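Local coordinates for protein ribosome biogenesis GTPase A (Thermotoga maritima, PDB 3CNL) that binds GTP, probably hydrolyses it, and is thought to act in a late step of 50S ribosomal subunit assembly, at residues F205-A210 against A227-F232; G106-T110 against L168-S173; K135-W139 against I148-P152; L19-V25 against V42-E48. One frame throughout, in Å; residues are numbered along the deposited sequence.

How the interactions relate
Interactions 1 and 2 meet: F232 of interaction 1 packs on L169 and L170 of interaction 2. Interactions 3 and 4 meet as well, where W139 and L149 lie on L21 and V22. Interaction 1 is a buried contact between two helices, its centre about 22 Å from the centre of the chain, and its chemistry is aromatic. Interaction 2 lies near that centre, is partly buried, and joins the nucleotide-binding loop to a helix end by hydrogen bonds. Interactions 3 and 4 are also partly buried. They belong to the same sheet, on the opposite side of the chain's centre from interaction 1, and mix backbone bonds with apolar packing. Interaction 4 adds a lysine that donates hydrogen bonds to two backbone carbonyls.

Interaction 1. Residues F205-A210 against A227-F232; sequences FFEDFA and ALMLFF
F205, F206 and F209 of helix 202-212 all meet the ring of F231 in helix 224-236. Two of these pairs turn an edge toward the F231 face. F205 stands edge-to-face on it, with planes at 71° and F205 CZ 3.6 Å from F231 CE1. F206 does so in offset fashion, bringing F206 CE1 to 3.5 Å from F231 CD2. With F209 the roles are reversed. Here F231 supplies the edge, and F231 CD1 lies 3.8 Å from F209 CE1. F231 has CG anti to its backbone N (chi1 173°), which carries the ring in among the three.

CH-pi contacts add to this. L228 CD2 sits over the centre of the F206 ring, 3.7 Å from the centroid, and F205 CD2 covers the opposite face. F231 CB lies over the F209 face. The F206 side chain sits as a knob in a hole formed by A227, L228, F231 and F232.

Contacts of the smaller apolar side chains complete the interface. A227 CB is 3.7 Å from F209 CD2 and 3.8 Å from A210 CB, and L230 CG meets the F209 edge. With an alanine in place of F231, the edges of F205 and F206 would probably lose the face they rest on, opening a gap between the helices.

F189 and F192 of helix 182-196 extend the rings. The arrangement is an aromatic cluster where segments 205-210 and 227-232 cross nearly at a right angle (85°).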
loop_
_atom_site.group_PDB
_atom_site.type_symbol
_atom_site.label_atom_id
_atom_site.label_comp_id
_atom_site.label_asym_id
_atom_site.label_seq_id
_atom_site.Cartn_x
_atom_site.Cartn_y
_atom_site.Cartn_z
ATOM N N PHE A 205 12.080 -11.959 -20.061
ATOM C CA PHE A 205 10.926 -12.232 -19.216
ATOM C C PHE A 205 9.645 -11.639 -19.806
ATOM O O PHE A 205 8.616 -12.322 -19.876
ATOM C CB PHE A 205 11.140 -11.713 -17.781
ATOM C CG PHE A 205 9.989 -12.014 -16.870
ATOM C CD1 PHE A 205 9.949 -13.209 -16.158
ATOM C CD2 PHE A 205 8.910 -11.126 -16.762
ATOM C CE1 PHE A 205 8.853 -13.497 -15.318
ATOM C CE2 PHE A 205 7.825 -11.413 -15.947
ATOM C CZ PHE A 205 7.800 -12.606 -15.215
ATOM N N PHE A 206 9.710 -10.391 -20.241
ATOM C CA PHE A 206 8.522 -9.688 -20.744
ATOM C C PHE A 206 8.110 -10.001 -22.171
ATOM O O PHE A 206 6.946 -9.847 -22.526
ATOM C CB PHE A 206 8.641 -8.192 -20.486
ATOM C CG PHE A 206 8.494 -7.865 -19.029
ATOM C CD1 PHE A 206 7.231 -7.885 -18.440
ATOM C CD2 PHE A 206 9.617 -7.653 -18.232
ATOM C CE1 PHE A 206 7.077 -7.646 -17.083
ATOM C CE2 PHE A 206 9.475 -7.401 -16.860
ATOM C CZ PHE A 206 8.208 -7.390 -16.294
ATOM N N GLU A 207 9.051 -10.468 -22.985
ATOM C CA GLU A 207 8.675 -11.019 -24.290
ATOM C C GLU A 207 7.917 -12.330 -24.050
ATOM O O GLU A 207 6.838 -12.547 -24.603
ATOM C CB GLU A 207 9.916 -11.206 -25.180
ATOM C CG GLU A 207 9.642 -11.092 -26.685
ATOM C CD GLU A 207 9.688 -12.429 -27.377
ATOM O OE1 GLU A 207 9.454 -12.497 -28.613
ATOM O OE2 GLU A 207 9.973 -13.426 -26.676
ATOM N N ASP A 208 8.452 -13.185 -23.191
ATOM C CA ASP A 208 7.770 -14.430 -22.844
ATOM C C ASP A 208 6.378 -14.246 -22.193
ATOM O O ASP A 208 5.436 -14.961 -22.539
ATOM C CB ASP A 208 8.644 -15.287 -21.952
ATOM C CG ASP A 208 7.919 -16.501 -21.447
ATOM O OD1 ASP A 208 7.521 -17.333 -22.280
ATOM O OD2 ASP A 208 7.734 -16.622 -20.218
ATOM N N PHE A 209 6.266 -13.303 -21.256
ATOM C CA PHE A 209 4.998 -12.981 -20.597
ATOM C C PHE A 209 3.957 -12.535 -21.606
ATOM O O PHE A 209 2.781 -12.922 -21.500
ATOM C CB PHE A 209 5.190 -11.850 -19.566
ATOM C CG PHE A 209 3.973 -11.599 -18.697
ATOM C CD1 PHE A 209 3.787 -12.315 -17.519
ATOM C CD2 PHE A 209 3.012 -10.664 -19.071
ATOM C CE1 PHE A 209 2.664 -12.096 -16.706
ATOM C CE2 PHE A 209 1.884 -10.434 -18.266
ATOM C CZ PHE A 209 1.721 -11.157 -17.079
ATOM N N ALA A 210 4.393 -11.693 -22.545
ATOM C CA ALA A 210 3.547 -11.083 -23.562
ATOM C C ALA A 210 2.998 -12.130 -24.534
ATOM O O ALA A 210 1.888 -11.986 -25.058
ATOM C CB ALA A 210 4.315 -10.011 -24.328
ATOM N N ALA A 227 2.315 -6.048 -21.537
ATOM C CA ALA A 227 2.828 -7.074 -20.637
ATOM C C ALA A 227 3.237 -6.458 -19.298
ATOM O O ALA A 227 2.922 -7.000 -18.241
ATOM C CB ALA A 227 4.014 -7.822 -21.266
ATOM N N LEU A 228 3.940 -5.331 -19.362
ATOM C CA LEU A 228 4.350 -4.609 -18.153
ATOM C C LEU A 228 3.155 -4.173 -17.317
ATOM O O LEU A 228 3.117 -4.420 -16.120
ATOM C CB LEU A 228 5.222 -3.396 -18.488
ATOM C CG LEU A 228 6.614 -3.635 -19.081
ATOM C CD1 LEU A 228 7.093 -2.404 -19.842
ATOM C CD2 LEU A 228 7.621 -4.039 -18.009
ATOM N N MET A 229 2.195 -3.498 -17.937
ATOM C CA MET A 229 0.970 -3.087 -17.242
ATOM C C MET A 229 0.289 -4.259 -16.542
ATOM O O MET A 229 -0.017 -4.191 -15.355
ATOM C CB MET A 229 -0.002 -2.440 -18.243
ATOM C CG MET A 229 -1.447 -2.314 -17.760
ATOM S SD MET A 229 -1.629 -0.973 -16.564
ATOM C CE MET A 229 -3.396 -0.628 -16.645
ATOM N N LEU A 230 0.054 -5.336 -17.287
ATOM C CA LEU A 230 -0.623 -6.517 -16.762
ATOM C C LEU A 230 0.213 -7.241 -15.719
ATOM O O LEU A 230 -0.317 -7.697 -14.704
ATOM C CB LEU A 230 -0.973 -7.453 -17.913
ATOM C CG LEU A 230 -1.632 -8.825 -17.715
ATOM C CD1 LEU A 230 -2.918 -8.783 -16.896
ATOM C CD2 LEU A 230 -1.902 -9.425 -19.105
ATOM N N PHE A 231 1.517 -7.370 -15.971
ATOM C CA PHE A 231 2.382 -8.071 -15.013
ATOM C C PHE A 231 2.336 -7.382 -13.652
ATOM O O PHE A 231 2.080 -8.027 -12.622
ATOM C CB PHE A 231 3.834 -8.194 -15.523
ATOM C CG PHE A 231 4.778 -8.757 -14.498
ATOM C CD1 PHE A 231 4.714 -10.091 -14.137
ATOM C CD2 PHE A 231 5.687 -7.937 -13.851
ATOM C CE1 PHE A 231 5.557 -10.599 -13.154
ATOM C CE2 PHE A 231 6.559 -8.456 -12.872
ATOM C CZ PHE A 231 6.486 -9.765 -12.534
ATOM N N PHE A 232 2.560 -6.074 -13.652
ATOM C CA PHE A 232 2.643 -5.323 -12.397
ATOM C C PHE A 232 1.304 -5.173 -11.706
ATOM O O PHE A 232 1.240 -5.086 -10.481
ATOM C CB PHE A 232 3.376 -3.975 -12.576
ATOM C CG PHE A 232 4.836 -4.143 -12.854
ATOM C CD1 PHE A 232 5.675 -4.698 -11.900
ATOM C CD2 PHE A 232 5.383 -3.783 -14.094
ATOM C CE1 PHE A 232 7.040 -4.904 -12.174
ATOM C CE2 PHE A 232 6.737 -3.980 -14.364
ATOM C CZ PHE A 232 7.563 -4.533 -13.408
#

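Interaction 2. Residues G106-T110 against L168-S173; sequences GVPNT and LLLVGS. With GNP (phosphoaminophosphonic acid-guanylate ester), chain B.
L168 touches V107 loosely through its CD2 branch, which points at V107 CG2. V171 offers its carbonyl to the loop. N109 ND2 donates to V171 O at 2.8 Å, in the carbonyl plane and on a lone pair. The acceptor also lies in the amide plane of N109, so the bond fixes how that amide is turned. N109 OD1 is left facing the nucleotide, 3.2 Å from GNP C5'. The backbone N of N109 makes a weak bond to GNP O2G.

G172 has positive phi and is the C-prime residue of a Schellman motif that ends the helix. There L168 O accepts a weak bond from S173 N. G172 O lies 3.4 Å from N109 CB. A side chain here would clash with N109 ND2. S173 has OG anti to its backbone N (chi1 180°), and this turns the hydroxyl to P108. S173 OG donates to P108 O at 3.0 Å, tilted from the carbonyl plane. V107 CG2 packs on the same S173 OG at 3.4 Å.

Segment 106-110 is the start of the P-loop, between strand 101-106 and helix 112-120. Behind the contact, L169 and L170 of helix 162-170 pack on helices 182-196 and 224-236.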
loop_
_atom_site.group_PDB
_atom_site.type_symbol
_atom_site.label_atom_id
_atom_site.label_comp_id
_atom_site.label_asym_id
_atom_site.label_seq_id
_atom_site.Cartn_x
_atom_site.Cartn_y
_atom_site.Cartn_z
ATOM N N GLY A 106 -3.360 7.200 3.627
ATOM C CA GLY A 106 -2.320 6.389 2.967
ATOM C C GLY A 106 -2.128 6.742 1.504
ATOM O O GLY A 106 -2.906 7.520 0.927
ATOM N N VAL A 107 -1.103 6.162 0.886
ATOM C CA VAL A 107 -0.892 6.408 -0.552
ATOM C C VAL A 107 -1.936 5.588 -1.288
ATOM O O VAL A 107 -2.585 4.767 -0.667
ATOM C CB VAL A 107 0.528 6.036 -0.996
ATOM C CG1 VAL A 107 1.573 6.850 -0.204
ATOM C CG2 VAL A 107 0.762 4.494 -0.862
ATOM N N PRO A 108 -2.116 5.816 -2.604
ATOM C CA PRO A 108 -3.111 5.063 -3.343
ATOM C C PRO A 108 -2.939 3.546 -3.250
ATOM O O PRO A 108 -1.805 3.055 -3.172
ATOM C CB PRO A 108 -2.885 5.531 -4.786
ATOM C CG PRO A 108 -2.294 6.900 -4.661
ATOM C CD PRO A 108 -1.426 6.815 -3.453
ATOM N N ASN A 109 -4.071 2.841 -3.214
ATOM C CA ASN A 109 -4.177 1.386 -3.431
ATOM C C ASN A 109 -3.903 0.484 -2.238
ATOM O O ASN A 109 -4.023 -0.742 -2.351
ATOM C CB ASN A 109 -3.298 0.926 -4.626
ATOM C CG ASN A 109 -3.772 -0.374 -5.212
ATOM O OD1 ASN A 109 -4.936 -0.495 -5.538
ATOM N ND2 ASN A 109 -2.875 -1.375 -5.321
ATOM N N THR A 110 -3.570 1.068 -1.093
ATOM C CA THR A 110 -3.101 0.267 0.071
ATOM C C THR A 110 -4.217 -0.429 0.842
ATOM O O THR A 110 -3.935 -1.210 1.742
ATOM C CB THR A 110 -2.334 1.106 1.072
ATOM O OG1 THR A 110 -3.180 2.180 1.520
ATOM C CG2 THR A 110 -1.057 1.673 0.442
ATOM N N LEU A 168 6.581 1.463 -5.356
ATOM C CA LEU A 168 5.201 1.932 -5.517
ATOM C C LEU A 168 4.503 1.331 -6.736
ATOM O O LEU A 168 3.290 1.110 -6.709
ATOM C CB LEU A 168 5.128 3.456 -5.555
ATOM C CG LEU A 168 5.517 4.220 -4.287
ATOM C CD1 LEU A 168 5.561 5.709 -4.581
ATOM C CD2 LEU A 168 4.482 3.919 -3.176
ATOM N N LEU A 169 5.242 1.092 -7.812
ATOM C CA LEU A 169 4.691 0.333 -8.935
ATOM C C LEU A 169 4.287 -1.087 -8.544
ATOM O O LEU A 169 3.217 -1.589 -8.929
ATOM C CB LEU A 169 5.715 0.281 -10.094
ATOM C CG LEU A 169 5.376 -0.547 -11.330
ATOM C CD1 LEU A 169 4.178 0.054 -12.026
ATOM C CD2 LEU A 169 6.590 -0.549 -12.281
ATOM N N LEU A 170 5.168 -1.753 -7.812
ATOM C CA LEU A 170 4.951 -3.157 -7.418
ATOM C C LEU A 170 3.722 -3.346 -6.495
ATOM O O LEU A 170 3.093 -4.396 -6.504
ATOM C CB LEU A 170 6.233 -3.699 -6.730
ATOM C CG LEU A 170 7.431 -4.049 -7.613
ATOM C CD1 LEU A 170 8.754 -4.194 -6.847
ATOM C CD2 LEU A 170 7.175 -5.306 -8.412
ATOM N N VAL A 171 3.400 -2.345 -5.677
ATOM C CA VAL A 171 2.201 -2.419 -4.824
ATOM C C VAL A 171 0.951 -1.775 -5.488
ATOM O O VAL A 171 -0.107 -1.680 -4.876
ATOM C CB VAL A 171 2.461 -1.836 -3.400
ATOM C CG1 VAL A 171 3.518 -2.672 -2.669
ATOM C CG2 VAL A 171 2.884 -0.378 -3.476
ATOM N N GLY A 172 1.074 -1.379 -6.751
ATOM C CA GLY A 172 -0.053 -0.793 -7.518
ATOM C C GLY A 172 -0.448 0.619 -7.136
ATOM O O GLY A 172 -1.515 1.113 -7.522
ATOM N N SER A 173 0.412 1.273 -6.369
ATOM C CA SER A 173 0.179 2.635 -5.934
ATOM C C SER A 173 0.506 3.657 -7.038
ATOM O O SER A 173 -0.130 4.722 -7.150
ATOM C CB SER A 173 1.004 2.894 -4.681
ATOM O OG SER A 173 0.810 4.209 -4.226
HETATM P PG GNP B . -7.215 4.304 -3.456
HETATM O O1G GNP B . -6.937 5.349 -2.400
HETATM O O2G GNP B . -6.120 4.240 -4.505
HETATM O O3G GNP B . -8.615 4.542 -4.010
HETATM N N3B GNP B . -7.357 2.797 -2.986
HETATM P PB GNP B . -7.589 2.240 -1.529
HETATM O O1B GNP B . -6.422 2.578 -0.659
HETATM O O2B GNP B . -8.921 2.718 -1.053
HETATM O O3A GNP B . -7.634 0.709 -1.702
HETATM P PA GNP B . -8.845 -0.243 -1.948
HETATM O O1A GNP B . -9.492 -0.604 -0.676
HETATM O O2A GNP B . -9.728 0.237 -3.024
HETATM O "O5'" GNP B . -8.152 -1.552 -2.428
HETATM C "C5'" GNP B . -7.272 -1.590 -3.562
HETATM C "C4'" GNP B . -7.178 -3.036 -4.037
HETATM O "O4'" GNP B . -6.545 -3.885 -3.036
HETATM C "C3'" GNP B . -8.493 -3.732 -4.342
HETATM O "O3'" GNP B . -8.289 -4.603 -5.445
HETATM C "C2'" GNP B . -8.743 -4.536 -3.076
HETATM O "O2'" GNP B . -9.576 -5.639 -3.346
HETATM C "C1'" GNP B . -7.338 -5.004 -2.715
HETATM N N9 GNP B . -7.113 -5.241 -1.291
HETATM C C8 GNP B . -7.463 -4.396 -0.258
HETATM N N7 GNP B . -7.105 -4.857 0.917
HETATM C C5 GNP B . -6.490 -6.093 0.625
HETATM C C6 GNP B . -5.892 -7.066 1.472
HETATM O O6 GNP B . -5.787 -7.051 2.712
HETATM N N1 GNP B . -5.374 -8.158 0.751
HETATM C C2 GNP B . -5.427 -8.293 -0.627
HETATM N N2 GNP B . -4.885 -9.407 -1.162
HETATM N N3 GNP B . -5.969 -7.392 -1.429
HETATM C C4 GNP B . -6.484 -6.329 -0.737
#

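Interaction 3. Residues K135-W139 against I148-P152; sequences KGIQW and ILDTP
I137 lays its CG2 branch against L149 CD2, 3.7 Å away, and the same methyl faces the T151 side chain.

Q138 follows with two hydrogen bonds to D150, one to its backbone and one to its carboxylate. D150 N donates to Q138 O at 2.8 Å, nearly along the C=O axis. Q138 N donates to D150 OD1 at 3.2 Å, a longer bond that reaches the carboxylate from above its plane. The D150 carboxylate is folded back by its first torsion, with CG between the backbone N and the carbonyl carbon (chi1 70°). This also puts D150 OD1 2.9 Å from Q138 O. Both are acceptors, so that approach is probably unfavourable, and the two N-H donors are likely to offset it.

D150 to P152, with G153 after them, read DTPG. This matches the G3 motif of P-loop GTPases, and G153 is a GTP-binding residue. The motif lies in the irregular second half of strand 147-154, next to 139-141, one of the two outermost strands of the sheet.

W139 begins that outer strand and forms an antiparallel, non-hydrogen-bonded pair with L149. Their side chains diverge at the root, but the indole leans back over L149. L149 CD2 lies over the six-membered ring, 3.7 Å from its centroid and 3° off the normal. W139 CE3 is 3.5 Å from L149 N. R101 makes a cation-pi contact with the indole.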
loop_
_atom_site.group_PDB
_atom_site.type_symbol
_atom_site.label_atom_id
_atom_site.label_comp_id
_atom_site.label_asym_id
_atom_site.label_seq_id
_atom_site.Cartn_x
_atom_site.Cartn_y
_atom_site.Cartn_z
ATOM N N LYS A 135 -22.873 17.452 3.698
ATOM C CA LYS A 135 -22.129 18.454 4.451
ATOM C C LYS A 135 -20.649 18.017 4.623
ATOM O O LYS A 135 -20.128 17.926 5.739
ATOM C CB LYS A 135 -22.845 18.728 5.784
ATOM C CG LYS A 135 -22.277 19.867 6.643
ATOM C CD LYS A 135 -23.328 20.937 6.990
ATOM C CE LYS A 135 -24.742 20.372 7.127
ATOM N NZ LYS A 135 -25.766 21.460 7.122
ATOM N N GLY A 136 -19.993 17.751 3.490
ATOM C CA GLY A 136 -18.593 17.324 3.448
ATOM C C GLY A 136 -18.379 15.885 3.889
ATOM O O GLY A 136 -19.259 15.030 3.759
ATOM N N ILE A 137 -17.199 15.618 4.431
ATOM C CA ILE A 137 -16.888 14.310 4.989
ATOM C C ILE A 137 -17.822 13.998 6.174
ATOM O O ILE A 137 -18.085 14.860 7.005
ATOM C CB ILE A 137 -15.402 14.221 5.434
ATOM C CG1 ILE A 137 -14.492 15.117 4.578
ATOM C CG2 ILE A 137 -14.918 12.764 5.406
ATOM C CD1 ILE A 137 -14.482 16.626 4.979
ATOM N N GLN A 138 -18.334 12.771 6.228
ATOM C CA GLN A 138 -19.230 12.345 7.299
ATOM C C GLN A 138 -18.526 11.376 8.244
ATOM O O GLN A 138 -17.616 10.643 7.848
ATOM C CB GLN A 138 -20.502 11.699 6.728
ATOM C CG GLN A 138 -21.423 12.669 5.966
ATOM C CD GLN A 138 -22.132 13.655 6.881
ATOM O OE1 GLN A 138 -21.720 14.816 7.017
ATOM N NE2 GLN A 138 -23.200 13.194 7.526
ATOM N N TRP A 139 -18.946 11.377 9.500
ATOM C CA TRP A 139 -18.485 10.371 10.436
ATOM C C TRP A 139 -19.417 9.170 10.418
ATOM O O TRP A 139 -20.610 9.289 10.077
ATOM C CB TRP A 139 -18.453 10.920 11.856
ATOM C CG TRP A 139 -17.683 12.169 12.011
ATOM C CD1 TRP A 139 -18.160 13.439 11.898
ATOM C CD2 TRP A 139 -16.292 12.285 12.325
ATOM N NE1 TRP A 139 -17.150 14.344 12.119
ATOM C CE2 TRP A 139 -15.992 13.660 12.385
ATOM C CE3 TRP A 139 -15.269 11.357 12.563
ATOM C CZ2 TRP A 139 -14.710 14.134 12.677
ATOM C CZ3 TRP A 139 -14.004 11.823 12.854
ATOM C CH2 TRP A 139 -13.728 13.202 12.903
ATOM N N ILE A 148 -15.225 7.583 13.206
ATOM C CA ILE A 148 -14.296 7.425 12.069
ATOM C C ILE A 148 -14.807 8.155 10.809
ATOM O O ILE A 148 -15.953 7.951 10.413
ATOM C CB ILE A 148 -13.961 5.916 11.815
ATOM C CG1 ILE A 148 -13.426 5.285 13.118
ATOM C CG2 ILE A 148 -12.902 5.762 10.686
ATOM C CD1 ILE A 148 -13.558 3.773 13.214
ATOM N N LEU A 149 -13.985 9.042 10.227
ATOM C CA LEU A 149 -14.311 9.701 8.946
ATOM C C LEU A 149 -14.563 8.676 7.855
ATOM O O LEU A 149 -13.761 7.763 7.674
ATOM C CB LEU A 149 -13.196 10.650 8.501
ATOM C CG LEU A 149 -13.055 11.968 9.263
ATOM C CD1 LEU A 149 -11.797 12.701 8.872
ATOM C CD2 LEU A 149 -14.277 12.861 9.034
ATOM N N ASP A 150 -15.667 8.825 7.124
ATOM C CA ASP A 150 -16.061 7.794 6.170
ATOM C C ASP A 150 -15.302 7.862 4.838
ATOM O O ASP A 150 -15.528 7.022 3.958
ATOM C CB ASP A 150 -17.594 7.767 5.943
ATOM C CG ASP A 150 -18.105 8.977 5.184
ATOM O OD1 ASP A 150 -17.361 9.972 4.989
ATOM O OD2 ASP A 150 -19.285 8.952 4.786
ATOM N N THR A 151 -14.435 8.867 4.691
ATOM C CA THR A 151 -13.561 8.983 3.515
ATOM C C THR A 151 -12.084 9.065 3.907
ATOM O O THR A 151 -11.712 9.838 4.801
ATOM C CB THR A 151 -13.940 10.174 2.584
ATOM O OG1 THR A 151 -13.450 11.413 3.122
ATOM C CG2 THR A 151 -15.426 10.273 2.423
ATOM N N PRO A 152 -11.225 8.284 3.219
ATOM C CA PRO A 152 -9.812 8.321 3.553
ATOM C C PRO A 152 -9.120 9.540 2.960
ATOM O O PRO A 152 -9.599 10.111 1.977
ATOM C CB PRO A 152 -9.270 7.039 2.910
ATOM C CG PRO A 152 -10.137 6.812 1.754
ATOM C CD PRO A 152 -11.508 7.342 2.120
#

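Interaction 4. Residues L19-V25 against V42-E48; sequences LRLVNTV and VDFSRKE
K47 has CG anti to its carbonyl carbon and a bend at chi2 (-75°), then runs extended. This brings its NZ to the L19-V22 turn. K47 NZ donates to L19 O at 2.6 Å and to V22 O at 2.8 Å. It meets L19 O above the carbonyl plane, while V22 N reaches that oxygen from the opposite face. V25 has CG1 anti to its backbone N (chi1 172°), which sets this methyl over the centre of the F44 ring, 3.9 Å from the centroid. L19 CD2 adds a contact with V42 CG2 at 3.7 Å. A methionine in place of K47 would probably leave the V22 carbonyl without this donor and L19 O with V22 N alone of the two, so that the turn could shift.

The backbones join as a parallel pair at T24 and E48. E48 N donates to N23 O at 3.0 Å, and V25 N donates to E48 O at 2.8 Å. The contact thus starts the pairing of strands 24-30 and 48-54. Strand 101-106 flanks 24-30 on its other side, where L19, V22 and V25 touch it.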
loop_
_atom_site.group_PDB
_atom_site.type_symbol
_atom_site.label_atom_id
_atom_site.label_comp_id
_atom_site.label_asym_id
_atom_site.label_seq_id
_atom_site.Cartn_x
_atom_site.Cartn_y
_atom_site.Cartn_z
ATOM N N LEU A 19 -6.995 16.666 8.797
ATOM C CA LEU A 19 -6.305 16.372 10.055
ATOM C C LEU A 19 -6.842 17.183 11.222
ATOM O O LEU A 19 -6.822 16.719 12.366
ATOM C CB LEU A 19 -4.805 16.640 9.908
ATOM C CG LEU A 19 -3.744 15.534 9.927
ATOM C CD1 LEU A 19 -4.298 14.119 9.838
ATOM C CD2 LEU A 19 -2.731 15.802 8.817
ATOM N N ARG A 20 -7.316 18.397 10.939
ATOM C CA ARG A 20 -7.804 19.279 12.001
ATOM C C ARG A 20 -9.063 18.720 12.662
ATOM O O ARG A 20 -9.376 19.059 13.799
ATOM C CB ARG A 20 -8.041 20.702 11.472
ATOM C CG ARG A 20 -6.759 21.426 11.076
ATOM C CD ARG A 20 -6.942 22.937 11.113
ATOM N NE ARG A 20 -7.245 23.511 9.806
ATOM C CZ ARG A 20 -6.332 24.016 8.975
ATOM N NH1 ARG A 20 -5.042 24.006 9.304
ATOM N NH2 ARG A 20 -6.705 24.528 7.805
ATOM N N LEU A 21 -9.777 17.861 11.932
ATOM C CA LEU A 21 -11.009 17.244 12.428
ATOM C C LEU A 21 -10.768 16.089 13.399
ATOM O O LEU A 21 -11.703 15.624 14.070
ATOM C CB LEU A 21 -11.868 16.740 11.253
ATOM C CG LEU A 21 -12.439 17.711 10.217
ATOM C CD1 LEU A 21 -13.323 16.935 9.241
ATOM C CD2 LEU A 21 -13.245 18.841 10.863
ATOM N N VAL A 22 -9.522 15.618 13.474
ATOM C CA VAL A 22 -9.247 14.335 14.130
ATOM C C VAL A 22 -8.175 14.415 15.178
ATOM O O VAL A 22 -7.416 15.369 15.222
ATOM C CB VAL A 22 -8.866 13.230 13.102
ATOM C CG1 VAL A 22 -9.959 13.087 12.051
ATOM C CG2 VAL A 22 -7.499 13.515 12.450
ATOM N N ASN A 23 -8.111 13.387 16.013
ATOM C CA ASN A 23 -7.087 13.276 17.037
ATOM C C ASN A 23 -6.288 11.977 16.901
ATOM O O ASN A 23 -5.321 11.768 17.625
ATOM C CB ASN A 23 -7.700 13.422 18.453
ATOM C CG ASN A 23 -8.712 12.325 18.798
ATOM O OD1 ASN A 23 -8.651 11.203 18.287
ATOM N ND2 ASN A 23 -9.647 12.652 19.692
ATOM N N THR A 24 -6.714 11.128 15.962
ATOM C CA THR A 24 -6.107 9.832 15.697
ATOM C C THR A 24 -5.997 9.603 14.174
ATOM O O THR A 24 -6.880 10.008 13.413
ATOM C CB THR A 24 -6.956 8.708 16.362
ATOM O OG1 THR A 24 -7.109 9.001 17.757
ATOM C CG2 THR A 24 -6.331 7.298 16.187
ATOM N N VAL A 25 -4.912 8.941 13.765
ATOM C CA VAL A 25 -4.583 8.633 12.371
ATOM C C VAL A 25 -4.201 7.153 12.247
ATOM O O VAL A 25 -3.290 6.682 12.945
ATOM C CB VAL A 25 -3.345 9.475 11.886
ATOM C CG1 VAL A 25 -2.861 9.016 10.508
ATOM C CG2 VAL A 25 -3.691 10.953 11.834
ATOM N N VAL A 42 3.583 14.268 5.205
ATOM C CA VAL A 42 2.535 14.822 6.066
ATOM C C VAL A 42 2.866 14.603 7.554
ATOM O O VAL A 42 3.367 13.550 7.946
ATOM C CB VAL A 42 1.098 14.340 5.635
ATOM C CG1 VAL A 42 1.109 12.910 5.140
ATOM C CG2 VAL A 42 0.066 14.527 6.740
ATOM N N ASP A 43 2.614 15.631 8.358
ATOM C CA ASP A 43 2.987 15.650 9.766
ATOM C C ASP A 43 1.845 15.104 10.620
ATOM O O ASP A 43 0.780 15.712 10.691
ATOM C CB ASP A 43 3.331 17.090 10.182
ATOM C CG ASP A 43 3.972 17.185 11.557
ATOM O OD1 ASP A 43 4.049 16.175 12.279
ATOM O OD2 ASP A 43 4.417 18.294 11.924
ATOM N N PHE A 44 2.084 13.945 11.241
ATOM C CA PHE A 44 1.133 13.296 12.155
ATOM C C PHE A 44 1.632 13.338 13.598
ATOM O O PHE A 44 1.121 12.595 14.444
ATOM C CB PHE A 44 0.935 11.808 11.821
ATOM C CG PHE A 44 0.495 11.523 10.419
ATOM C CD1 PHE A 44 -0.487 12.283 9.801
ATOM C CD2 PHE A 44 1.045 10.447 9.730
ATOM C CE1 PHE A 44 -0.898 11.995 8.512
ATOM C CE2 PHE A 44 0.635 10.145 8.445
ATOM C CZ PHE A 44 -0.334 10.926 7.831
ATOM N N SER A 45 2.636 14.167 13.887
ATOM C CA SER A 45 3.243 14.188 15.235
ATOM C C SER A 45 2.343 14.762 16.356
ATOM O O SER A 45 2.647 14.597 17.541
ATOM C CB SER A 45 4.626 14.878 15.216
ATOM O OG SER A 45 4.546 16.194 14.685
ATOM N N ARG A 46 1.241 15.419 15.983
ATOM C CA ARG A 46 0.282 15.956 16.967
ATOM C C ARG A 46 -0.927 15.019 17.198
ATOM O O ARG A 46 -1.820 15.315 18.002
ATOM C CB ARG A 46 -0.181 17.367 16.556
ATOM C CG ARG A 46 0.895 18.457 16.758
ATOM C CD ARG A 46 0.419 19.880 16.378
ATOM N NE ARG A 46 -0.944 20.199 16.831
ATOM C CZ ARG A 46 -1.306 20.394 18.103
ATOM N NH1 ARG A 46 -2.572 20.672 18.400
ATOM N NH2 ARG A 46 -0.413 20.305 19.081
ATOM N N LYS A 47 -0.943 13.893 16.482
ATOM C CA LYS A 47 -2.046 12.935 16.547
ATOM C C LYS A 47 -1.557 11.602 17.057
ATOM O O LYS A 47 -0.363 11.316 17.000
ATOM C CB LYS A 47 -2.682 12.738 15.161
ATOM C CG LYS A 47 -2.868 14.022 14.369
ATOM C CD LYS A 47 -4.022 14.871 14.877
ATOM C CE LYS A 47 -4.054 16.198 14.135
ATOM N NZ LYS A 47 -5.252 17.017 14.479
ATOM N N GLU A 48 -2.484 10.787 17.553
ATOM C CA GLU A 48 -2.185 9.402 17.884
ATOM C C GLU A 48 -2.164 8.614 16.580
ATOM O O GLU A 48 -3.186 8.495 15.903
ATOM C CB GLU A 48 -3.226 8.840 18.867
ATOM C CG GLU A 48 -3.016 7.384 19.269
ATOM C CD GLU A 48 -1.734 7.155 20.048
ATOM O OE1 GLU A 48 -1.257 8.109 20.695
ATOM O OE2 GLU A 48 -1.198 6.022 20.013
#